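Local coordinates for Lin1840 protein (Listeria innocua serovar 6a, PDB 4ZOC), which is a glycoside hydrolase family 3 beta-glucosidase of beta-1,2-glucan metabolism, probably releasing beta-D-glucose from non-reducing ends, at the interface of chains A and B. Numbering follows the deposited sequence. Chains: chain A/B, Lin1840 protein.

Contact 1: the interface of chains A and B. Residues chain A 203-204, 476-478; chain B 586-589.
B:Tyr587 pushes its phenol ring between A:Leu203 and A:Ala478. The methyl CD1 of A:Leu203 sits over the centre of one face, 3.9 Å from the ring centroid, a CH-pi contact. A:Leu203 has CG anti to its backbone N (chi1 174°), which carries CD1 out over the ring while CB stays near the phenol end. The methyl CB of A:Ala478 lies on the opposite face, nearer the rim, 3.9 Å from CE1 of B:Tyr587. The two methyls clamp the ring and should limit its rotation. The same CD1 also packs against CA of B:His586.

The residues after the tyrosine hydrogen-bond to chain A. N of B:Leu588 donates to O of A:Ser476 at 2.8 Å. B:Asp589 crosses A:Leu477 at about a right angle. OD1 of B:Asp589 accepts the backbone N-H of A:Ala478 on its syn lone pair, at 2.9 Å. CG of B:Asp589 lies between its own backbone N and carbonyl carbon (chi1 57°), a turn that brings the carboxylate to this N-H. Water 1 links N of A:Ser476 to O of B:His586 and lies over the centre of the B:His586 imidazole ring.

All the segments here are loops. A:Leu203 follows the 3-10 helix 200-202, within the family 3 N-terminal domain. A:Ser476 to A:Ala478 and B:His586 to B:Asp589 come from the C-terminal domains of their chains.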
loop_
_atom_site.group_PDB
_atom_site.type_symbol
_atom_site.label_atom_id
_atom_site.label_comp_id
_atom_site.label_asym_id
_atom_site.label_seq_id
_atom_site.Cartn_x
_atom_site.Cartn_y
_atom_site.Cartn_z
ATOM N N LEU A 203 -6.928 0.731 -6.937
ATOM C CA LEU A 203 -8.218 1.275 -7.302
ATOM C C LEU A 203 -8.019 2.453 -8.297
ATOM O O LEU A 203 -7.233 3.342 -8.080
ATOM C CB LEU A 203 -8.950 1.736 -5.997
ATOM C CG LEU A 203 -10.254 2.454 -6.146
ATOM C CD1 LEU A 203 -11.266 1.605 -6.941
ATOM C CD2 LEU A 203 -10.804 2.841 -4.751
ATOM N N GLU A 204 -8.698 2.406 -9.423
ATOM C CA GLU A 204 -8.479 3.442 -10.435
ATOM C C GLU A 204 -8.678 4.838 -9.925
ATOM O O GLU A 204 -9.599 5.161 -9.181
ATOM C CB GLU A 204 -9.363 3.185 -11.663
ATOM C CG GLU A 204 -8.989 4.002 -12.818
ATOM C CD GLU A 204 -7.601 3.703 -13.262
ATOM O OE1 GLU A 204 -7.356 2.708 -14.007
ATOM O OE2 GLU A 204 -6.628 4.436 -12.849
ATOM N N SER A 476 -10.030 -2.158 -12.524
ATOM C CA SER A 476 -9.375 -2.606 -11.314
ATOM C C SER A 476 -10.062 -3.863 -10.811
ATOM O O SER A 476 -11.337 -3.861 -10.659
ATOM C CB SER A 476 -9.503 -1.511 -10.230
ATOM O OG SER A 476 -8.651 -0.389 -10.504
ATOM N N LEU A 477 -9.237 -4.813 -10.371
ATOM C CA LEU A 477 -9.713 -6.021 -9.756
ATOM C C LEU A 477 -9.182 -6.138 -8.374
ATOM O O LEU A 477 -7.965 -6.219 -8.194
ATOM C CB LEU A 477 -9.289 -7.264 -10.497
ATOM C CG LEU A 477 -9.830 -7.678 -11.788
ATOM C CD1 LEU A 477 -9.241 -9.054 -12.181
ATOM C CD2 LEU A 477 -11.341 -7.741 -11.607
ATOM N N ALA A 478 -10.054 -6.204 -7.386
ATOM C CA ALA A 478 -9.559 -6.419 -6.029
ATOM C C ALA A 478 -8.922 -7.749 -5.793
ATOM O O ALA A 478 -7.905 -7.814 -5.055
ATOM C CB ALA A 478 -10.659 -6.170 -5.018
ATOM N N HIS B 586 -13.635 2.862 -9.177
ATOM C CA HIS B 586 -14.347 1.709 -8.688
ATOM C C HIS B 586 -13.594 0.448 -9.025
ATOM O O HIS B 586 -12.639 0.500 -9.810
ATOM C CB HIS B 586 -15.736 1.673 -9.307
ATOM C CG HIS B 586 -15.759 1.212 -10.735
ATOM N ND1 HIS B 586 -15.230 1.930 -11.751
ATOM C CD2 HIS B 586 -16.304 0.092 -11.311
ATOM C CE1 HIS B 586 -15.388 1.272 -12.900
ATOM N NE2 HIS B 586 -16.053 0.157 -12.653
ATOM N N TYR B 587 -13.990 -0.639 -8.405
ATOM C CA TYR B 587 -13.549 -1.953 -8.746
ATOM C C TYR B 587 -14.616 -2.683 -9.653
ATOM O O TYR B 587 -15.838 -2.544 -9.448
ATOM C CB TYR B 587 -13.378 -2.789 -7.504
ATOM C CG TYR B 587 -12.224 -2.400 -6.577
ATOM C CD1 TYR B 587 -10.915 -2.702 -6.890
ATOM C CD2 TYR B 587 -12.494 -1.703 -5.442
ATOM C CE1 TYR B 587 -9.900 -2.436 -5.981
ATOM C CE2 TYR B 587 -11.508 -1.385 -4.546
ATOM C CZ TYR B 587 -10.191 -1.704 -4.863
ATOM O OH TYR B 587 -9.267 -1.334 -3.938
ATOM N N LEU B 588 -14.128 -3.535 -10.544
ATOM C CA LEU B 588 -15.037 -4.337 -11.366
ATOM C C LEU B 588 -15.733 -5.397 -10.543
ATOM O O LEU B 588 -16.867 -5.788 -10.867
ATOM C CB LEU B 588 -14.301 -4.995 -12.537
ATOM C CG LEU B 588 -13.595 -4.150 -13.567
ATOM C CD1 LEU B 588 -12.882 -5.024 -14.562
ATOM C CD2 LEU B 588 -14.536 -3.178 -14.232
ATOM N N ASP B 589 -15.111 -5.850 -9.456
ATOM C CA ASP B 589 -15.533 -7.063 -8.723
ATOM C C ASP B 589 -16.151 -6.879 -7.314
ATOM O O ASP B 589 -16.743 -7.827 -6.775
ATOM C CB ASP B 589 -14.423 -8.139 -8.689
ATOM C CG ASP B 589 -13.128 -7.695 -8.091
ATOM O OD1 ASP B 589 -12.853 -6.496 -8.026
ATOM O OD2 ASP B 589 -12.351 -8.560 -7.706
HETATM O O HOH W 1 -12.567 -0.819 -12.151
#

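Contact 2: the interface of chains A and B. Residues chain A 559-561, 585-587, 592; chain B 201-204, 478.
The loop A:Ser585 to A:Tyr587 meets the 3-10 helix 200-202 of chain B and the loop B:Leu203 to B:Glu204 that follows it. B:Ala478 comes from another loop, and A:Gly559 to A:Ile561, around the 3-10 helix 558-560, lie at the margin.

The clamp of Leu203 and Ala478 on the tyrosine recurs here with the chains exchanged. CG of A:Tyr587 is anti to its own carbonyl carbon (chi1 -67°), which points the ring into chain B with its hydroxyl at B:Ala201. OH of A:Tyr587 donates to O of B:Ala201 at 2.7 Å, tilted 33° from that carbonyl's plane. This O lies at the edge of the ring, in its plane. The bond ties down the end of a ring already held on both faces.

The hydroxyl OG of A:Ser585 donates to O of B:Glu204 at 2.8 Å, nearly along the C=O axis. As a second-shell support, the amide ND2 of A:Asn592 donates to O of A:Ser585 at 2.8 Å and probably steadies the serine loop. That O lies in the amide plane of A:Asn592, while ND2 sits above the carbonyl plane.

In the fold, B:Ala201 to B:Glu204 belong to the N-terminal domain, between strand 187-193 and helix 212-219. The chain A loops belong to the C-terminal domain, as does B:Ala478.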
loop_
_atom_site.group_PDB
_atom_site.type_symbol
_atom_site.label_atom_id
_atom_site.label_comp_id
_atom_site.label_asym_id
_atom_site.label_seq_id
_atom_site.Cartn_x
_atom_site.Cartn_y
_atom_site.Cartn_z
ATOM N N GLY A 559 -3.188 -10.862 -1.361
ATOM C CA GLY A 559 -2.714 -10.226 -0.151
ATOM C C GLY A 559 -1.207 -10.127 0.037
ATOM O O GLY A 559 -0.781 -9.467 0.985
ATOM N N GLN A 560 -0.416 -10.679 -0.842
ATOM C CA GLN A 560 1.019 -10.448 -0.859
ATOM C C GLN A 560 1.381 -9.065 -1.464
ATOM O O GLN A 560 2.504 -8.596 -1.388
ATOM C CB GLN A 560 1.703 -11.566 -1.640
ATOM C CG GLN A 560 3.210 -11.649 -1.303
ATOM C CD GLN A 560 3.947 -12.737 -2.087
ATOM O OE1 GLN A 560 3.702 -12.954 -3.289
ATOM N NE2 GLN A 560 4.766 -13.518 -1.375
ATOM N N ILE A 561 0.443 -8.450 -2.151
ATOM C CA ILE A 561 0.676 -7.171 -2.848
ATOM C C ILE A 561 0.922 -5.985 -1.884
ATOM O O ILE A 561 0.149 -5.797 -0.925
ATOM C CB ILE A 561 -0.493 -6.869 -3.783
ATOM C CG1 ILE A 561 -0.574 -7.908 -4.906
ATOM C CG2 ILE A 561 -0.317 -5.468 -4.368
ATOM C CD1 ILE A 561 -1.858 -7.784 -5.715
ATOM N N SER A 585 10.677 -11.205 9.587
ATOM C CA SER A 585 9.717 -10.715 8.621
ATOM C C SER A 585 9.187 -11.861 7.732
ATOM O O SER A 585 9.906 -12.393 6.916
ATOM C CB SER A 585 10.428 -9.693 7.754
ATOM O OG SER A 585 9.497 -9.076 6.836
ATOM N N HIS A 586 7.942 -12.284 7.971
ATOM C CA HIS A 586 7.342 -13.322 7.234
ATOM C C HIS A 586 5.843 -13.261 7.381
ATOM O O HIS A 586 5.342 -12.544 8.253
ATOM C CB HIS A 586 7.847 -14.710 7.700
ATOM C CG HIS A 586 7.259 -15.207 8.999
ATOM N ND1 HIS A 586 7.482 -14.572 10.196
ATOM C CD2 HIS A 586 6.478 -16.290 9.286
ATOM C CE1 HIS A 586 6.855 -15.233 11.168
ATOM N NE2 HIS A 586 6.248 -16.279 10.651
ATOM N N TYR A 587 5.153 -14.023 6.550
ATOM C CA TYR A 587 3.754 -14.268 6.729
ATOM C C TYR A 587 3.514 -15.665 7.366
ATOM O O TYR A 587 4.171 -16.644 7.062
ATOM C CB TYR A 587 2.988 -14.294 5.421
ATOM C CG TYR A 587 2.896 -12.959 4.683
ATOM C CD1 TYR A 587 1.937 -11.987 5.051
ATOM C CD2 TYR A 587 3.768 -12.685 3.629
ATOM C CE1 TYR A 587 1.876 -10.782 4.356
ATOM C CE2 TYR A 587 3.731 -11.495 2.950
ATOM C CZ TYR A 587 2.752 -10.553 3.304
ATOM O OH TYR A 587 2.712 -9.377 2.598
ATOM N N ASN A 592 7.382 -15.451 1.596
ATOM C CA ASN A 592 7.780 -14.081 1.287
ATOM C C ASN A 592 8.015 -13.897 -0.177
ATOM O O ASN A 592 7.778 -12.805 -0.748
ATOM C CB ASN A 592 9.077 -13.683 2.012
ATOM C CG ASN A 592 8.887 -13.405 3.511
ATOM O OD1 ASN A 592 7.962 -13.841 4.140
ATOM N ND2 ASN A 592 9.882 -12.739 4.093
ATOM N N ALA B 201 2.348 -4.251 2.668
ATOM C CA ALA B 201 1.684 -5.537 2.445
ATOM C C ALA B 201 1.290 -6.271 3.726
ATOM O O ALA B 201 1.135 -7.461 3.746
ATOM C CB ALA B 201 2.561 -6.374 1.537
ATOM N N GLY B 202 1.199 -5.529 4.831
ATOM C CA GLY B 202 0.887 -6.111 6.118
ATOM C C GLY B 202 1.946 -6.979 6.712
ATOM O O GLY B 202 1.726 -7.632 7.703
ATOM N N LEU B 203 3.154 -6.881 6.196
ATOM C CA LEU B 203 4.201 -7.843 6.502
ATOM C C LEU B 203 5.048 -7.355 7.653
ATOM O O LEU B 203 5.470 -6.224 7.659
ATOM C CB LEU B 203 5.055 -8.062 5.279
ATOM C CG LEU B 203 6.261 -8.953 5.381
ATOM C CD1 LEU B 203 5.921 -10.358 5.853
ATOM C CD2 LEU B 203 7.040 -8.991 4.048
ATOM N N GLU B 204 5.217 -8.179 8.658
ATOM C CA GLU B 204 5.885 -7.746 9.880
ATOM C C GLU B 204 7.271 -7.191 9.589
ATOM O O GLU B 204 8.074 -7.738 8.818
ATOM C CB GLU B 204 5.932 -8.855 10.931
ATOM C CG GLU B 204 6.411 -8.317 12.282
ATOM C CD GLU B 204 5.440 -7.336 12.819
ATOM O OE1 GLU B 204 4.360 -7.738 13.331
ATOM O OE2 GLU B 204 5.592 -6.094 12.652
ATOM N N ALA B 478 -1.501 -12.910 5.066
ATOM C CA ALA B 478 -1.720 -12.308 3.753
ATOM C C ALA B 478 -3.209 -12.282 3.389
ATOM O O ALA B 478 -3.641 -11.358 2.693
ATOM C CB ALA B 478 -0.899 -13.018 2.694
#

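Contact 3: the interface of chains A and B. Residues chain A 209-211, 242-243; chain B 210-211, 213-214, 653.
This is a polar patch of a two-fold symmetric interface between two copies of the protein. It ties loops of chain A to the start of helix 212-219 in chain B and so helps join the deposited dimer; whether this is the biological dimer the structure alone does not show.

A:Asn209 grips B:Ser211 with both ends of its amide. OD1 of A:Asn209 accepts the backbone N-H of B:Ser211 at 2.9 Å. ND2 of A:Asn209 donates to the hydroxyl OG of B:Ser211 at 3.0 Å, close to the amide plane. CG of A:Asn209 is anti to the backbone N (chi1 -174°), extending the amide towards chain B. OG of B:Ser211 also accepts from N of B:Glu214 in the helix, which positions the hydroxyl.

OG of B:Ser211 donates to OD1 of A:Asp242 at 2.6 Å, from above the carboxylate plane. NH2 of B:Arg213 forms a salt bridge to the same OD1 of A:Asp242 at 2.8 Å, on the anti side, and NE adds a weak bond. Carboxylate and guanidinium planes are 48° apart. NH1 of B:Arg213 pairs with OE1 of B:Glu214, which probably helps to set the guanidinium.

Water 2 bridges OD2 of A:Asp242, at 2.7 Å, to the backbone N of B:Arg213.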
loop_
_atom_site.group_PDB
_atom_site.type_symbol
_atom_site.label_atom_id
_atom_site.label_comp_id
_atom_site.label_asym_id
_atom_site.label_seq_id
_atom_site.Cartn_x
_atom_site.Cartn_y
_atom_site.Cartn_z
ATOM N N ASN A 209 0.468 8.172 -2.530
ATOM C CA ASN A 209 1.337 8.888 -1.552
ATOM C C ASN A 209 2.633 8.108 -1.334
ATOM O O ASN A 209 2.615 6.873 -1.091
ATOM C CB ASN A 209 0.659 9.061 -0.237
ATOM C CG ASN A 209 1.480 9.914 0.709
ATOM O OD1 ASN A 209 2.170 9.385 1.615
ATOM N ND2 ASN A 209 1.403 11.233 0.527
ATOM N N MET A 210 3.734 8.830 -1.489
ATOM C CA MET A 210 5.080 8.342 -1.202
ATOM C C MET A 210 5.944 9.552 -0.783
ATOM O O MET A 210 5.609 10.741 -1.059
ATOM C CB MET A 210 5.741 7.588 -2.373
ATOM C CG MET A 210 6.134 8.414 -3.610
ATOM S SD MET A 210 4.785 8.756 -4.759
ATOM C CE MET A 210 4.323 7.132 -5.325
ATOM N N SER A 211 7.037 9.263 -0.122
ATOM C CA SER A 211 7.981 10.323 0.232
ATOM C C SER A 211 8.568 10.961 -1.088
ATOM O O SER A 211 8.668 10.333 -2.119
ATOM C CB SER A 211 9.072 9.844 1.162
ATOM O OG SER A 211 10.065 9.075 0.460
ATOM N N ASP A 242 1.612 13.883 -3.461
ATOM C CA ASP A 242 1.638 14.454 -2.139
ATOM C C ASP A 242 0.507 15.469 -1.850
ATOM O O ASP A 242 0.736 16.613 -1.422
ATOM C CB ASP A 242 3.021 15.035 -1.863
ATOM C CG ASP A 242 3.308 15.160 -0.367
ATOM O OD1 ASP A 242 2.507 14.786 0.484
ATOM O OD2 ASP A 242 4.391 15.683 -0.090
ATOM N N GLY A 243 -0.720 14.979 -2.032
ATOM C CA GLY A 243 -1.935 15.699 -1.698
ATOM C C GLY A 243 -2.394 16.737 -2.723
ATOM O O GLY A 243 -3.490 17.225 -2.577
ATOM N N MET B 210 5.818 7.013 3.412
ATOM C CA MET B 210 4.765 7.975 3.176
ATOM C C MET B 210 5.440 9.331 3.140
ATOM O O MET B 210 6.572 9.508 3.654
ATOM C CB MET B 210 3.675 7.944 4.251
ATOM C CG MET B 210 4.112 8.474 5.628
ATOM S SD MET B 210 4.894 7.298 6.773
ATOM C CE MET B 210 3.699 5.993 6.959
ATOM N N SER B 211 4.779 10.284 2.537
ATOM C CA SER B 211 5.291 11.661 2.558
ATOM C C SER B 211 5.357 12.259 3.959
ATOM O O SER B 211 4.614 11.870 4.869
ATOM C CB SER B 211 4.487 12.586 1.670
ATOM O OG SER B 211 3.215 12.961 2.167
ATOM N N ARG B 213 4.422 15.150 4.884
ATOM C CA ARG B 213 3.155 15.767 5.180
ATOM C C ARG B 213 2.146 14.749 5.745
ATOM O O ARG B 213 1.466 15.049 6.700
ATOM C CB ARG B 213 2.570 16.476 3.969
ATOM C CG ARG B 213 1.261 17.202 4.289
ATOM C CD ARG B 213 0.514 17.694 3.027
ATOM N NE ARG B 213 0.420 16.598 2.069
ATOM C CZ ARG B 213 -0.377 15.554 2.176
ATOM N NH1 ARG B 213 -1.221 15.457 3.218
ATOM N NH2 ARG B 213 -0.195 14.505 1.314
ATOM N N GLU B 214 2.062 13.561 5.138
ATOM C CA GLU B 214 1.160 12.549 5.594
ATOM C C GLU B 214 1.603 12.008 6.950
ATOM O O GLU B 214 0.796 11.684 7.792
ATOM C CB GLU B 214 1.143 11.379 4.570
ATOM C CG GLU B 214 0.014 11.628 3.594
ATOM C CD GLU B 214 -1.383 11.714 4.242
ATOM O OE1 GLU B 214 -2.042 12.773 4.087
ATOM O OE2 GLU B 214 -1.800 10.744 4.902
ATOM N N ILE B 653 -4.489 21.288 -0.170
ATOM C CA ILE B 653 -4.180 19.838 -0.206
ATOM C C ILE B 653 -5.573 19.150 -0.311
ATOM O O ILE B 653 -6.510 19.575 0.310
ATOM C CB ILE B 653 -3.458 19.449 1.115
ATOM C CG1 ILE B 653 -2.034 20.139 1.233
ATOM C CG2 ILE B 653 -3.429 17.938 1.293
ATOM C CD1 ILE B 653 -1.053 19.672 0.196
HETATM O O HOH W 2 5.597 15.925 2.271
#

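The centres of the C-alpha atoms of contact 1 and contact 2 are about 21 Å apart, and that of contact 3 lies about 23 Å from each. Contacts 1 and 2 are largely twins with the chains exchanged: Leu203, Glu204, Ala478, His586 and Tyr587 recur in both. Each chain thus gives a tyrosine and receives one. Contact 3 has Met210 and Ser211 from both chains, so it lies near the two-fold axis. The segment from 201 to 214 supplies residues to all three contacts. The tyrosine clamps and their hydrogen bonds flank the polar patch in the deposited dimer, which may or may not be the biological one.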